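Local coordinates for protein UDP-N-acetylglucosamine 2-epimerase (Methanocaldococcus jannaschii, PDB 4NES) that probably catalyses the reversible epimerisation at C-2 of UDP-N-acetylglucosamine to UDP-N-acetylmannosamine, with UDP-N-acetylglucosamine and UDP both bound here, at residues R10-K15 against G94-V99; I32-Q37 against N42-F47; V116-R121 against L135-S140. One frame throughout, in Å; residues are numbered along the deposited sequence.

Contact 1 of 3, residues R10-K15 against G94-V99; sequences RPEIIK and GDTNTV. With UDP (uridine-5'-diphosphate), chain C; UD1 (uridine-diphosphate-N-acetylglucosamine), chain B.
E12 and T96 join the two segments through a hydrogen bond from T96 OG1 to E12 OE1, 2.8 Å long. The two side chains approach from opposite directions, and the hydroxyl meets the carboxylate from well above its plane, 68° out of it. E12 reaches across because its CG lies anti to the carbonyl carbon (chi1 -65°) and the chain runs extended beyond it. OE1 is also bonded to T9 OG1, so this buried oxygen has a second hydroxyl at hand. T96 in turn is the N-cap of the helix that starts at N97: its OG1 takes a weak, long bond from V99 N, and so serves carboxylate and helix end together.

Van der Waals contact is limited. The methyl T98 CG2 lies 3.8 Å from E12 OE2. V99 CG2 is a little farther off.

The ligand bonds are divided between the segments. R10 grips one phosphate oxygen of UDP, O1A, with NE and NH2, the NH2 bond being 2.8 Å; the oxygen lies at the guanidinium edge, in plane, while UDP C5 of the uracil sits over one face, toward its rim. At the other segment, N97 N donates to the acetamido oxygen UD1 O7' over 2.9 Å, at 164°. P11 stands where the ligands meet, its CB 3.4 Å from UDP O5' and its CD 3.5 Å from UD1 C6'. The pair therefore lines the ligand cleft of a GT-B fold, with the N-terminal ends of two helices at the two bound nucleotides.

N97 OD1 accepts from K108 of the second subunit. Helix 10-23 leans on helix 45-50 through F47, and helix 97-108 follows strand 89-93; strand 3-7 packs L7 against E12 and I6 against T98.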
loop_
_atom_site.group_PDB
_atom_site.type_symbol
_atom_site.label_atom_id
_atom_site.label_comp_id
_atom_site.label_asym_id
_atom_site.label_seq_id
_atom_site.Cartn_x
_atom_site.Cartn_y
_atom_site.Cartn_z
ATOM N N ARG A 10 -1.830 -3.937 -21.234
ATOM C CA ARG A 10 -2.411 -3.218 -22.370
ATOM C C ARG A 10 -2.780 -1.738 -22.117
ATOM O O ARG A 10 -2.275 -0.861 -22.815
ATOM C CB ARG A 10 -3.611 -3.986 -22.940
ATOM C CG ARG A 10 -4.438 -3.162 -23.918
ATOM C CD ARG A 10 -5.510 -4.021 -24.586
ATOM N NE ARG A 10 -6.629 -4.346 -23.695
ATOM C CZ ARG A 10 -7.626 -5.155 -24.018
ATOM N NH1 ARG A 10 -7.633 -5.768 -25.195
ATOM N NH2 ARG A 10 -8.611 -5.371 -23.154
ATOM N N PRO A 11 -3.658 -1.446 -21.137
ATOM C CA PRO A 11 -4.053 -0.035 -20.966
ATOM C C PRO A 11 -2.908 0.878 -20.551
ATOM O O PRO A 11 -2.912 2.053 -20.933
ATOM C CB PRO A 11 -5.103 -0.097 -19.848
ATOM C CG PRO A 11 -4.796 -1.380 -19.104
ATOM C CD PRO A 11 -4.346 -2.325 -20.167
ATOM N N GLU A 12 -1.943 0.362 -19.794
ATOM C CA GLU A 12 -0.783 1.155 -19.395
ATOM C C GLU A 12 0.050 1.536 -20.599
ATOM O O GLU A 12 0.548 2.662 -20.682
ATOM C CB GLU A 12 0.101 0.377 -18.419
ATOM C CG GLU A 12 -0.537 0.055 -17.071
ATOM C CD GLU A 12 0.306 -0.938 -16.306
ATOM O OE1 GLU A 12 -0.115 -2.108 -16.161
ATOM O OE2 GLU A 12 1.406 -0.558 -15.862
ATOM N N ILE A 13 0.231 0.599 -21.527
ATOM C CA ILE A 13 1.073 0.865 -22.686
ATOM C C ILE A 13 0.453 2.008 -23.492
ATOM O O ILE A 13 1.138 2.958 -23.906
ATOM C CB ILE A 13 1.232 -0.396 -23.561
ATOM C CG1 ILE A 13 1.919 -1.509 -22.767
ATOM C CG2 ILE A 13 2.022 -0.077 -24.815
ATOM C CD1 ILE A 13 1.714 -2.903 -23.352
ATOM N N ILE A 14 -0.855 1.937 -23.682
ATOM C CA ILE A 14 -1.566 2.950 -24.454
ATOM C C ILE A 14 -1.483 4.309 -23.751
ATOM O O ILE A 14 -1.138 5.320 -24.379
ATOM C CB ILE A 14 -3.034 2.513 -24.674
ATOM C CG1 ILE A 14 -3.087 1.264 -25.569
ATOM C CG2 ILE A 14 -3.864 3.660 -25.239
ATOM C CD1 ILE A 14 -4.419 0.562 -25.536
ATOM N N LYS A 15 -1.758 4.338 -22.451
ATOM C CA LYS A 15 -1.791 5.601 -21.725
ATOM C C LYS A 15 -0.417 6.200 -21.437
ATOM O O LYS A 15 -0.303 7.396 -21.169
ATOM C CB LYS A 15 -2.635 5.465 -20.449
ATOM C CG LYS A 15 -4.115 5.538 -20.767
ATOM C CD LYS A 15 -4.994 5.201 -19.566
ATOM C CE LYS A 15 -6.453 5.555 -19.832
ATOM N NZ LYS A 15 -7.360 5.125 -18.712
ATOM N N GLY A 94 -1.850 4.393 -13.685
ATOM C CA GLY A 94 -3.113 3.714 -13.447
ATOM C C GLY A 94 -3.211 2.908 -12.161
ATOM O O GLY A 94 -2.879 3.379 -11.065
ATOM N N ASP A 95 -3.694 1.677 -12.292
ATOM C CA ASP A 95 -4.175 0.962 -11.116
ATOM C C ASP A 95 -4.015 -0.565 -11.155
ATOM O O ASP A 95 -4.726 -1.293 -10.449
ATOM C CB ASP A 95 -5.640 1.336 -10.881
ATOM C CG ASP A 95 -6.499 1.085 -12.096
ATOM O OD1 ASP A 95 -6.091 0.291 -12.969
ATOM O OD2 ASP A 95 -7.586 1.688 -12.193
ATOM N N THR A 96 -3.078 -1.062 -11.943
ATOM C CA THR A 96 -2.847 -2.499 -12.023
ATOM C C THR A 96 -1.906 -2.937 -10.908
ATOM O O THR A 96 -1.319 -2.104 -10.217
ATOM C CB THR A 96 -2.239 -2.877 -13.381
ATOM O OG1 THR A 96 -0.929 -2.302 -13.473
ATOM C CG2 THR A 96 -3.103 -2.346 -14.520
ATOM N N ASN A 97 -1.746 -4.246 -10.738
ATOM C CA ASN A 97 -0.782 -4.742 -9.756
ATOM C C ASN A 97 0.643 -4.271 -10.056
ATOM O O ASN A 97 1.424 -4.039 -9.138
ATOM C CB ASN A 97 -0.828 -6.265 -9.638
ATOM C CG ASN A 97 -2.047 -6.754 -8.891
ATOM O OD1 ASN A 97 -2.792 -5.972 -8.297
ATOM N ND2 ASN A 97 -2.254 -8.068 -8.905
ATOM N N THR A 98 0.965 -4.114 -11.338
ATOM C CA THR A 98 2.259 -3.587 -11.735
ATOM C C THR A 98 2.493 -2.192 -11.158
ATOM O O THR A 98 3.588 -1.889 -10.676
ATOM C CB THR A 98 2.379 -3.550 -13.261
ATOM O OG1 THR A 98 2.507 -4.895 -13.750
ATOM C CG2 THR A 98 3.595 -2.741 -13.678
ATOM N N VAL A 99 1.458 -1.352 -11.187
ATOM C CA VAL A 99 1.552 0.012 -10.672
ATOM C C VAL A 99 1.866 0.006 -9.178
ATOM O O VAL A 99 2.777 0.698 -8.715
ATOM C CB VAL A 99 0.239 0.775 -10.915
ATOM C CG1 VAL A 99 0.239 2.118 -10.193
ATOM C CG2 VAL A 99 0.013 0.946 -12.402
HETATM N N1 UDP C . -8.315 -1.799 -26.431
HETATM C C2 UDP C . -7.674 -2.211 -27.551
HETATM N N3 UDP C . -8.087 -3.329 -28.186
HETATM C C4 UDP C . -9.126 -4.071 -27.745
HETATM C C5 UDP C . -9.812 -3.677 -26.588
HETATM C C6 UDP C . -9.364 -2.521 -25.940
HETATM O O2 UDP C . -6.719 -1.570 -27.995
HETATM O O4 UDP C . -9.505 -5.219 -28.434
HETATM C "C1'" UDP C . -7.884 -0.615 -25.667
HETATM C "C2'" UDP C . -8.821 0.459 -25.487
HETATM O "O2'" UDP C . -8.883 1.263 -26.644
HETATM C "C3'" UDP C . -8.319 1.144 -24.288
HETATM C "C4'" UDP C . -7.656 0.092 -23.531
HETATM O "O4'" UDP C . -7.651 -1.062 -24.333
HETATM O "O3'" UDP C . -7.403 2.170 -24.557
HETATM C "C5'" UDP C . -8.353 -0.266 -22.263
HETATM O "O5'" UDP C . -7.755 -1.369 -21.627
HETATM P PA UDP C . -8.582 -2.411 -20.765
HETATM O O1A UDP C . -7.982 -3.782 -20.992
HETATM O O2A UDP C . -10.040 -2.341 -21.163
HETATM O O3A UDP C . -8.365 -2.070 -19.240
HETATM P PB UDP C . -8.895 -0.953 -18.275
HETATM O O1B UDP C . -8.936 0.384 -18.999
HETATM O O2B UDP C . -10.250 -1.363 -17.757
HETATM O O3B UDP C . -7.872 -0.975 -17.174
HETATM C "C1'" UD1 B . -5.352 -6.596 -15.462
HETATM C "C2'" UD1 B . -5.569 -5.533 -14.430
HETATM C "C3'" UD1 B . -6.735 -4.723 -14.737
HETATM C "C4'" UD1 B . -6.714 -4.163 -16.094
HETATM C "C5'" UD1 B . -6.420 -5.239 -17.107
HETATM C "C6'" UD1 B . -6.191 -4.694 -18.466
HETATM C "C7'" UD1 B . -4.767 -6.206 -12.088
HETATM C "C8'" UD1 B . -5.122 -6.865 -10.789
HETATM N "N2'" UD1 B . -5.793 -6.163 -13.104
HETATM O "O1'" UD1 B . -6.434 -7.457 -15.456
HETATM O "O3'" UD1 B . -6.841 -3.658 -13.775
HETATM O "O4'" UD1 B . -7.952 -3.545 -16.407
HETATM O "O5'" UD1 B . -5.237 -5.952 -16.763
HETATM O "O6'" UD1 B . -6.587 -5.523 -19.495
HETATM O "O7'" UD1 B . -3.643 -5.730 -12.271
HETATM N N1 UD1 B . -4.131 -13.460 -19.662
HETATM C C2 UD1 B . -3.657 -13.952 -20.807
HETATM N N3 UD1 B . -2.719 -13.295 -21.488
HETATM C C4 UD1 B . -2.218 -12.138 -21.036
HETATM C C5 UD1 B . -2.690 -11.596 -19.849
HETATM C C6 UD1 B . -3.674 -12.287 -19.161
HETATM O O2 UD1 B . -4.082 -15.000 -21.253
HETATM O O4 UD1 B . -1.255 -11.483 -21.748
HETATM C C1B UD1 B . -5.187 -14.167 -18.900
HETATM C C2B UD1 B . -4.691 -15.211 -17.982
HETATM O "O2'" UD1 B . -5.608 -16.276 -17.941
HETATM C C3B UD1 B . -4.655 -14.539 -16.704
HETATM C C4B UD1 B . -5.860 -13.674 -16.776
HETATM O O4B UD1 B . -5.956 -13.247 -18.121
HETATM O O3B UD1 B . -4.668 -15.395 -15.589
HETATM C C5B UD1 B . -5.771 -12.485 -15.888
HETATM O O5B UD1 B . -4.607 -11.712 -16.037
HETATM P PA UD1 B . -4.267 -10.601 -15.008
HETATM O O1A UD1 B . -4.116 -11.228 -13.656
HETATM O O2A UD1 B . -3.025 -9.902 -15.455
HETATM O O3A UD1 B . -5.488 -9.629 -14.898
HETATM P PB UD1 B . -6.340 -8.918 -16.043
HETATM O O1B UD1 B . -7.716 -9.497 -16.007
HETATM O O2B UD1 B . -5.620 -8.957 -17.363
#

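Contact 2 of 3, residues I32-Q37 against N42-F47; sequences IIHTNQ and NMDKIF. With UD1 (uridine-diphosphate-N-acetylglucosamine), chain B.
H34 NE2 donates to D44 OD1 in the one direct hydrogen bond between the two segments, 2.7 Å long and almost straight at 170°. It lies within a beta-alpha-beta unit of the Rossmann-like N-terminal half of the GT-B fold, tying the end of strand 30-34 to the start of helix 45-50. The carboxylate oxygen lies in the imidazole plane, at the ring edge, but the two flat groups stand nearly perpendicular, 84° apart, and the N-H comes to OD1 from above the carboxylate plane. Each side chain has its CG anti to the backbone N, which sends them out to meet from opposite directions.

The far nitrogen of the ring is engaged too. H34 ND1 accepts from N36 N over 2.9 Å, with the donor well out of the ring plane, so the imidazole is held at both nitrogens and its rotation is fixed. The negative carboxylate would probably favour a proton on NE2, as the bond requires. N36 ND2 also lies over one face of the ring, offset toward its rim.

Past H34 the chain turns at T35, whose OG1 accepts from Q37 N in an ST turn. Q37 then reaches the UD1 pocket: its extended side chain lets NE2 donate to both UD1 O7' and UD1 O2A, joining acetamido group and phosphate, while OE1 is bonded to T98 OG1. The second oxygen of D44 uses a bridging water, which donates to D44 OD2 over 2.7 Å and accepts from N36 ND2 over 2.9 Å.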
loop_
_atom_site.group_PDB
_atom_site.type_symbol
_atom_site.label_atom_id
_atom_site.label_comp_id
_atom_site.label_asym_id
_atom_site.label_seq_id
_atom_site.Cartn_x
_atom_site.Cartn_y
_atom_site.Cartn_z
ATOM N N ILE A 32 12.303 1.749 -20.110
ATOM C CA ILE A 32 11.093 1.065 -19.683
ATOM C C ILE A 32 11.458 -0.246 -19.012
ATOM O O ILE A 32 12.267 -1.036 -19.529
ATOM C CB ILE A 32 10.170 0.758 -20.880
ATOM C CG1 ILE A 32 9.756 2.053 -21.585
ATOM C CG2 ILE A 32 8.954 -0.053 -20.438
ATOM C CD1 ILE A 32 9.039 1.821 -22.908
ATOM N N ILE A 33 10.850 -0.469 -17.852
ATOM C CA ILE A 33 10.852 -1.763 -17.190
ATOM C C ILE A 33 9.465 -2.372 -17.389
ATOM O O ILE A 33 8.454 -1.819 -16.946
ATOM C CB ILE A 33 11.123 -1.631 -15.678
ATOM C CG1 ILE A 33 12.490 -0.982 -15.414
ATOM C CG2 ILE A 33 11.018 -2.999 -14.999
ATOM C CD1 ILE A 33 12.682 -0.590 -13.956
ATOM N N HIS A 34 9.418 -3.507 -18.076
ATOM C CA HIS A 34 8.166 -4.199 -18.355
ATOM C C HIS A 34 8.065 -5.399 -17.405
ATOM O O HIS A 34 8.958 -6.244 -17.381
ATOM C CB HIS A 34 8.189 -4.670 -19.814
ATOM C CG HIS A 34 6.846 -4.981 -20.404
ATOM N ND1 HIS A 34 5.779 -5.454 -19.658
ATOM C CD2 HIS A 34 6.403 -4.916 -21.679
ATOM C CE1 HIS A 34 4.743 -5.647 -20.447
ATOM N NE2 HIS A 34 5.093 -5.331 -21.687
ATOM N N THR A 35 7.000 -5.476 -16.607
ATOM C CA THR A 35 6.824 -6.639 -15.741
ATOM C C THR A 35 6.348 -7.849 -16.528
ATOM O O THR A 35 6.395 -8.982 -16.029
ATOM C CB THR A 35 5.794 -6.389 -14.635
ATOM O OG1 THR A 35 4.536 -6.072 -15.252
ATOM C CG2 THR A 35 6.239 -5.252 -13.731
ATOM N N ASN A 36 5.854 -7.601 -17.740
ATOM C CA ASN A 36 5.259 -8.636 -18.571
ATOM C C ASN A 36 4.091 -9.297 -17.860
ATOM O O ASN A 36 3.867 -10.497 -18.010
ATOM C CB ASN A 36 6.298 -9.672 -19.024
ATOM C CG ASN A 36 7.567 -9.029 -19.550
ATOM O OD1 ASN A 36 8.616 -9.135 -18.925
ATOM N ND2 ASN A 36 7.481 -8.357 -20.702
ATOM N N GLN A 37 3.356 -8.497 -17.086
ATOM C CA GLN A 37 2.085 -8.933 -16.525
ATOM C C GLN A 37 1.190 -9.421 -17.656
ATOM O O GLN A 37 0.581 -10.487 -17.568
ATOM C CB GLN A 37 1.405 -7.799 -15.745
ATOM C CG GLN A 37 0.099 -8.265 -15.119
ATOM C CD GLN A 37 -0.592 -7.221 -14.253
ATOM O OE1 GLN A 37 0.017 -6.256 -13.777
ATOM N NE2 GLN A 37 -1.882 -7.411 -14.058
ATOM N N ASN A 42 -1.375 -10.067 -28.704
ATOM C CA ASN A 42 -2.475 -9.113 -28.878
ATOM C C ASN A 42 -2.835 -8.283 -27.639
ATOM O O ASN A 42 -3.761 -7.472 -27.695
ATOM C CB ASN A 42 -3.725 -9.796 -29.456
ATOM C CG ASN A 42 -4.225 -10.948 -28.600
ATOM O OD1 ASN A 42 -3.888 -11.061 -27.421
ATOM N ND2 ASN A 42 -5.046 -11.807 -29.194
HETATM N N MSE A 43 -2.121 -8.503 -26.528
HETATM C CA MSE A 43 -2.289 -7.704 -25.314
HETATM C C MSE A 43 -1.090 -6.808 -25.041
HETATM O O MSE A 43 -1.097 -6.016 -24.098
HETATM C CB MSE A 43 -2.519 -8.618 -24.103
HETATM C CG MSE A 43 -3.802 -9.434 -24.187
HETATM SE SE MSE A 43 -5.425 -8.364 -24.285
HETATM C CE MSE A 43 -5.487 -7.719 -22.463
ATOM N N ASP A 44 -0.053 -6.928 -25.861
ATOM C CA ASP A 44 1.236 -6.356 -25.498
ATOM C C ASP A 44 2.074 -5.938 -26.706
ATOM O O ASP A 44 2.167 -4.746 -27.013
ATOM C CB ASP A 44 1.998 -7.350 -24.616
ATOM C CG ASP A 44 3.410 -6.917 -24.339
ATOM O OD1 ASP A 44 3.610 -5.745 -23.963
ATOM O OD2 ASP A 44 4.324 -7.747 -24.511
ATOM N N LYS A 45 2.661 -6.918 -27.391
ATOM C CA LYS A 45 3.504 -6.682 -28.567
ATOM C C LYS A 45 2.835 -5.775 -29.596
ATOM O O LYS A 45 3.469 -4.856 -30.116
ATOM C CB LYS A 45 3.885 -8.016 -29.211
ATOM C CG LYS A 45 4.769 -7.902 -30.438
ATOM C CD LYS A 45 5.126 -9.287 -30.963
ATOM C CE LYS A 45 5.683 -9.218 -32.374
ATOM N NZ LYS A 45 6.288 -10.510 -32.798
ATOM N N ILE A 46 1.547 -5.997 -29.853
ATOM C CA ILE A 46 0.860 -5.223 -30.879
ATOM C C ILE A 46 0.840 -3.730 -30.552
ATOM O O ILE A 46 0.854 -2.894 -31.455
ATOM C CB ILE A 46 -0.565 -5.779 -31.161
ATOM C CG1 ILE A 46 -1.166 -5.146 -32.420
ATOM C CG2 ILE A 46 -1.490 -5.591 -29.960
ATOM C CD1 ILE A 46 -2.347 -5.933 -33.001
ATOM N N PHE A 47 0.832 -3.385 -29.268
ATOM C CA PHE A 47 0.795 -1.989 -28.874
ATOM C C PHE A 47 2.150 -1.330 -28.994
ATOM O O PHE A 47 2.246 -0.178 -29.409
ATOM C CB PHE A 47 0.197 -1.858 -27.471
ATOM C CG PHE A 47 -1.196 -2.379 -27.409
ATOM C CD1 PHE A 47 -2.233 -1.647 -27.977
ATOM C CD2 PHE A 47 -1.464 -3.638 -26.891
ATOM C CE1 PHE A 47 -3.523 -2.137 -27.977
ATOM C CE2 PHE A 47 -2.747 -4.130 -26.893
ATOM C CZ PHE A 47 -3.779 -3.380 -27.446
HETATM C "C1'" UD1 B . -5.352 -6.596 -15.462
HETATM C "C2'" UD1 B . -5.569 -5.533 -14.430
HETATM C "C3'" UD1 B . -6.735 -4.723 -14.737
HETATM C "C4'" UD1 B . -6.714 -4.163 -16.094
HETATM C "C5'" UD1 B . -6.420 -5.239 -17.107
HETATM C "C6'" UD1 B . -6.191 -4.694 -18.466
HETATM C "C7'" UD1 B . -4.767 -6.206 -12.088
HETATM C "C8'" UD1 B . -5.122 -6.865 -10.789
HETATM N "N2'" UD1 B . -5.793 -6.163 -13.104
HETATM O "O1'" UD1 B . -6.434 -7.457 -15.456
HETATM O "O3'" UD1 B . -6.841 -3.658 -13.775
HETATM O "O4'" UD1 B . -7.952 -3.545 -16.407
HETATM O "O5'" UD1 B . -5.237 -5.952 -16.763
HETATM O "O6'" UD1 B . -6.587 -5.523 -19.495
HETATM O "O7'" UD1 B . -3.643 -5.730 -12.271
HETATM N N1 UD1 B . -4.131 -13.460 -19.662
HETATM C C2 UD1 B . -3.657 -13.952 -20.807
HETATM N N3 UD1 B . -2.719 -13.295 -21.488
HETATM C C4 UD1 B . -2.218 -12.138 -21.036
HETATM C C5 UD1 B . -2.690 -11.596 -19.849
HETATM C C6 UD1 B . -3.674 -12.287 -19.161
HETATM O O2 UD1 B . -4.082 -15.000 -21.253
HETATM O O4 UD1 B . -1.255 -11.483 -21.748
HETATM C C1B UD1 B . -5.187 -14.167 -18.900
HETATM C C2B UD1 B . -4.691 -15.211 -17.982
HETATM O "O2'" UD1 B . -5.608 -16.276 -17.941
HETATM C C3B UD1 B . -4.655 -14.539 -16.704
HETATM C C4B UD1 B . -5.860 -13.674 -16.776
HETATM O O4B UD1 B . -5.956 -13.247 -18.121
HETATM O O3B UD1 B . -4.668 -15.395 -15.589
HETATM C C5B UD1 B . -5.771 -12.485 -15.888
HETATM O O5B UD1 B . -4.607 -11.712 -16.037
HETATM P PA UD1 B . -4.267 -10.601 -15.008
HETATM O O1A UD1 B . -4.116 -11.228 -13.656
HETATM O O2A UD1 B . -3.025 -9.902 -15.455
HETATM O O3A UD1 B . -5.488 -9.629 -14.898
HETATM P PB UD1 B . -6.340 -8.918 -16.043
HETATM O O1B UD1 B . -7.716 -9.497 -16.007
HETATM O O2B UD1 B . -5.620 -8.957 -17.363
HETATM O O HOH W 1 5.109 -9.013 -22.255
#

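Contact 3 of 3, residues V116-R121 against L135-S140; sequences VEAGLR and LTDHIS
R121 and D137 face each other from opposite directions, their guanidinium and carboxylate planes only 23° apart, and the arginine grips one oxygen with both terminal nitrogens. NH1 and NH2 each lie 2.9 Å from D137 OD2 in an end-on salt bridge. The two nitrogens use that oxygen differently: NH1 meets it nearly along its C-O bond, NH2 on the anti lone pair. The bend of R121 at chi2 (-72°) folds the chain back so that the guanidinium edge turns to the acid.

A third donor comes from the loop backbone. G119 N gives a hydrogen bond to the same D137 OD2 over 3.0 Å, from the syn side and 30° out of the carboxylate plane, so three N-H groups converge on one buried oxygen. The other oxygen, OD1, rests on A118 CB at 3.4 Å and is bonded to H115 ND1. Such crowding of donors would be expected to keep D137 ionised.

R121 is pinned further: NH1 also donates to L120 O over 2.8 Å, from above the carbonyl plane, and NE forms a salt bridge with E157. With an alanine at D137, R121 would probably lose its counter-charge on this side, and G119 N and H115 ND1 their carboxylate partner.

The contact braces the beta-alpha connection of the Rossmann-like parallel-sheet domain, fastening the loop after strand 112-116 to the last turns of helix 128-138. A118 is joined to strand 142-145 through F144, T136 packs on helix 97-108, and H138 meets H138 of the second subunit, which places this part of the helix at the dimer interface.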
loop_
_atom_site.group_PDB
_atom_site.type_symbol
_atom_site.label_atom_id
_atom_site.label_comp_id
_atom_site.label_asym_id
_atom_site.label_seq_id
_atom_site.Cartn_x
_atom_site.Cartn_y
_atom_site.Cartn_z
ATOM N N VAL A 116 0.688 8.609 -12.843
ATOM C CA VAL A 116 -0.120 9.126 -13.936
ATOM C C VAL A 116 -1.522 8.548 -13.795
ATOM O O VAL A 116 -1.677 7.339 -13.618
ATOM C CB VAL A 116 0.502 8.731 -15.284
ATOM C CG1 VAL A 116 -0.342 9.240 -16.460
ATOM C CG2 VAL A 116 1.931 9.257 -15.386
ATOM N N GLU A 117 -2.527 9.420 -13.839
ATOM C CA GLU A 117 -3.937 9.069 -13.621
ATOM C C GLU A 117 -4.190 8.801 -12.133
ATOM O O GLU A 117 -4.679 7.741 -11.730
ATOM C CB GLU A 117 -4.406 7.920 -14.523
ATOM C CG GLU A 117 -5.915 7.838 -14.683
ATOM C CD GLU A 117 -6.339 6.612 -15.464
ATOM O OE1 GLU A 117 -6.312 5.487 -14.907
ATOM O OE2 GLU A 117 -6.692 6.779 -16.645
ATOM N N ALA A 118 -3.853 9.802 -11.327
ATOM C CA ALA A 118 -3.970 9.759 -9.884
ATOM C C ALA A 118 -5.330 10.288 -9.433
ATOM O O ALA A 118 -5.895 11.169 -10.053
ATOM C CB ALA A 118 -2.852 10.599 -9.279
ATOM N N GLY A 119 -5.842 9.747 -8.334
ATOM C CA GLY A 119 -6.991 10.332 -7.675
ATOM C C GLY A 119 -8.345 9.820 -8.118
ATOM O O GLY A 119 -9.368 10.248 -7.589
ATOM N N LEU A 120 -8.378 8.929 -9.104
ATOM C CA LEU A 120 -9.655 8.351 -9.518
ATOM C C LEU A 120 -10.193 7.479 -8.380
ATOM O O LEU A 120 -9.435 6.742 -7.737
ATOM C CB LEU A 120 -9.507 7.521 -10.790
ATOM C CG LEU A 120 -9.331 8.258 -12.119
ATOM C CD1 LEU A 120 -8.088 9.103 -12.143
ATOM C CD2 LEU A 120 -9.299 7.246 -13.259
ATOM N N ARG A 121 -11.492 7.577 -8.106
ATOM C CA ARG A 121 -12.103 6.766 -7.049
ATOM C C ARG A 121 -13.467 6.237 -7.468
ATOM O O ARG A 121 -14.326 7.003 -7.909
ATOM C CB ARG A 121 -12.261 7.578 -5.755
ATOM C CG ARG A 121 -10.960 8.117 -5.142
ATOM C CD ARG A 121 -10.137 6.990 -4.519
ATOM N NE ARG A 121 -8.929 7.495 -3.873
ATOM C CZ ARG A 121 -7.744 7.601 -4.466
ATOM N NH1 ARG A 121 -7.584 7.233 -5.735
ATOM N NH2 ARG A 121 -6.710 8.078 -3.781
ATOM N N LEU A 135 -3.559 3.089 -2.629
ATOM C CA LEU A 135 -2.255 2.881 -2.009
ATOM C C LEU A 135 -1.157 3.623 -2.759
ATOM O O LEU A 135 -0.321 4.307 -2.164
ATOM C CB LEU A 135 -1.933 1.390 -1.925
ATOM C CG LEU A 135 -2.873 0.587 -1.023
ATOM C CD1 LEU A 135 -2.367 -0.836 -0.896
ATOM C CD2 LEU A 135 -3.011 1.219 0.349
ATOM N N THR A 136 -1.184 3.524 -4.087
ATOM C CA THR A 136 -0.186 4.196 -4.905
ATOM C C THR A 136 -0.240 5.707 -4.701
ATOM O O THR A 136 0.811 6.356 -4.572
ATOM C CB THR A 136 -0.376 3.856 -6.388
ATOM O OG1 THR A 136 -0.150 2.454 -6.582
ATOM C CG2 THR A 136 0.607 4.628 -7.240
ATOM N N ASP A 137 -1.447 6.268 -4.670
ATOM C CA ASP A 137 -1.583 7.713 -4.482
ATOM C C ASP A 137 -0.922 8.154 -3.176
ATOM O O ASP A 137 -0.318 9.220 -3.116
ATOM C CB ASP A 137 -3.060 8.150 -4.510
ATOM C CG ASP A 137 -3.649 8.177 -5.914
ATOM O OD1 ASP A 137 -2.876 8.239 -6.885
ATOM O OD2 ASP A 137 -4.894 8.156 -6.028
ATOM N N HIS A 138 -1.016 7.331 -2.135
ATOM C CA HIS A 138 -0.478 7.725 -0.850
ATOM C C HIS A 138 1.025 7.563 -0.700
ATOM O O HIS A 138 1.584 7.965 0.316
ATOM C CB HIS A 138 -1.232 7.021 0.274
ATOM C CG HIS A 138 -2.568 7.616 0.524
ATOM N ND1 HIS A 138 -2.773 8.625 1.433
ATOM C CD2 HIS A 138 -3.771 7.394 -0.069
ATOM C CE1 HIS A 138 -4.047 8.989 1.415
ATOM N NE2 HIS A 138 -4.669 8.250 0.505
ATOM N N ILE A 139 1.682 6.992 -1.705
ATOM C CA ILE A 139 3.146 6.966 -1.693
ATOM C C ILE A 139 3.759 7.697 -2.885
ATOM O O ILE A 139 4.955 7.562 -3.156
ATOM C CB ILE A 139 3.711 5.534 -1.577
ATOM C CG1 ILE A 139 3.005 4.603 -2.554
ATOM C CG2 ILE A 139 3.591 5.026 -0.140
ATOM C CD1 ILE A 139 3.547 3.190 -2.538
ATOM N N SER A 140 2.955 8.492 -3.580
ATOM C CA SER A 140 3.441 9.222 -4.751
ATOM C C SER A 140 3.970 10.602 -4.394
ATOM O O SER A 140 3.428 11.275 -3.524
ATOM C CB SER A 140 2.314 9.380 -5.771
ATOM O OG SER A 140 1.984 8.135 -6.347
#

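In the fold
All three contacts belong to the N-terminal Rossmann-like domain, around its seven-stranded parallel sheet. Contacts 1 and 2 have centres about 10 Å apart and share both UD1 and direct touches: T98 OG1 lies 2.8 Å from T35 OG1, and R10 packs on F47. In sequence, contact 2 falls between the two segments of contact 1, while contact 3 follows both. Contact 3 lies about 13 Å from contact 1, centre to centre, joined to it by the K15–E117 salt bridge and by backbone pairing of G94 with V116. Contacts 2 and 3 do not touch, their centres being about 22 Å apart. The same domain carries ligand-binding elements and dimer contacts, and N97 in contact 1 takes part in both.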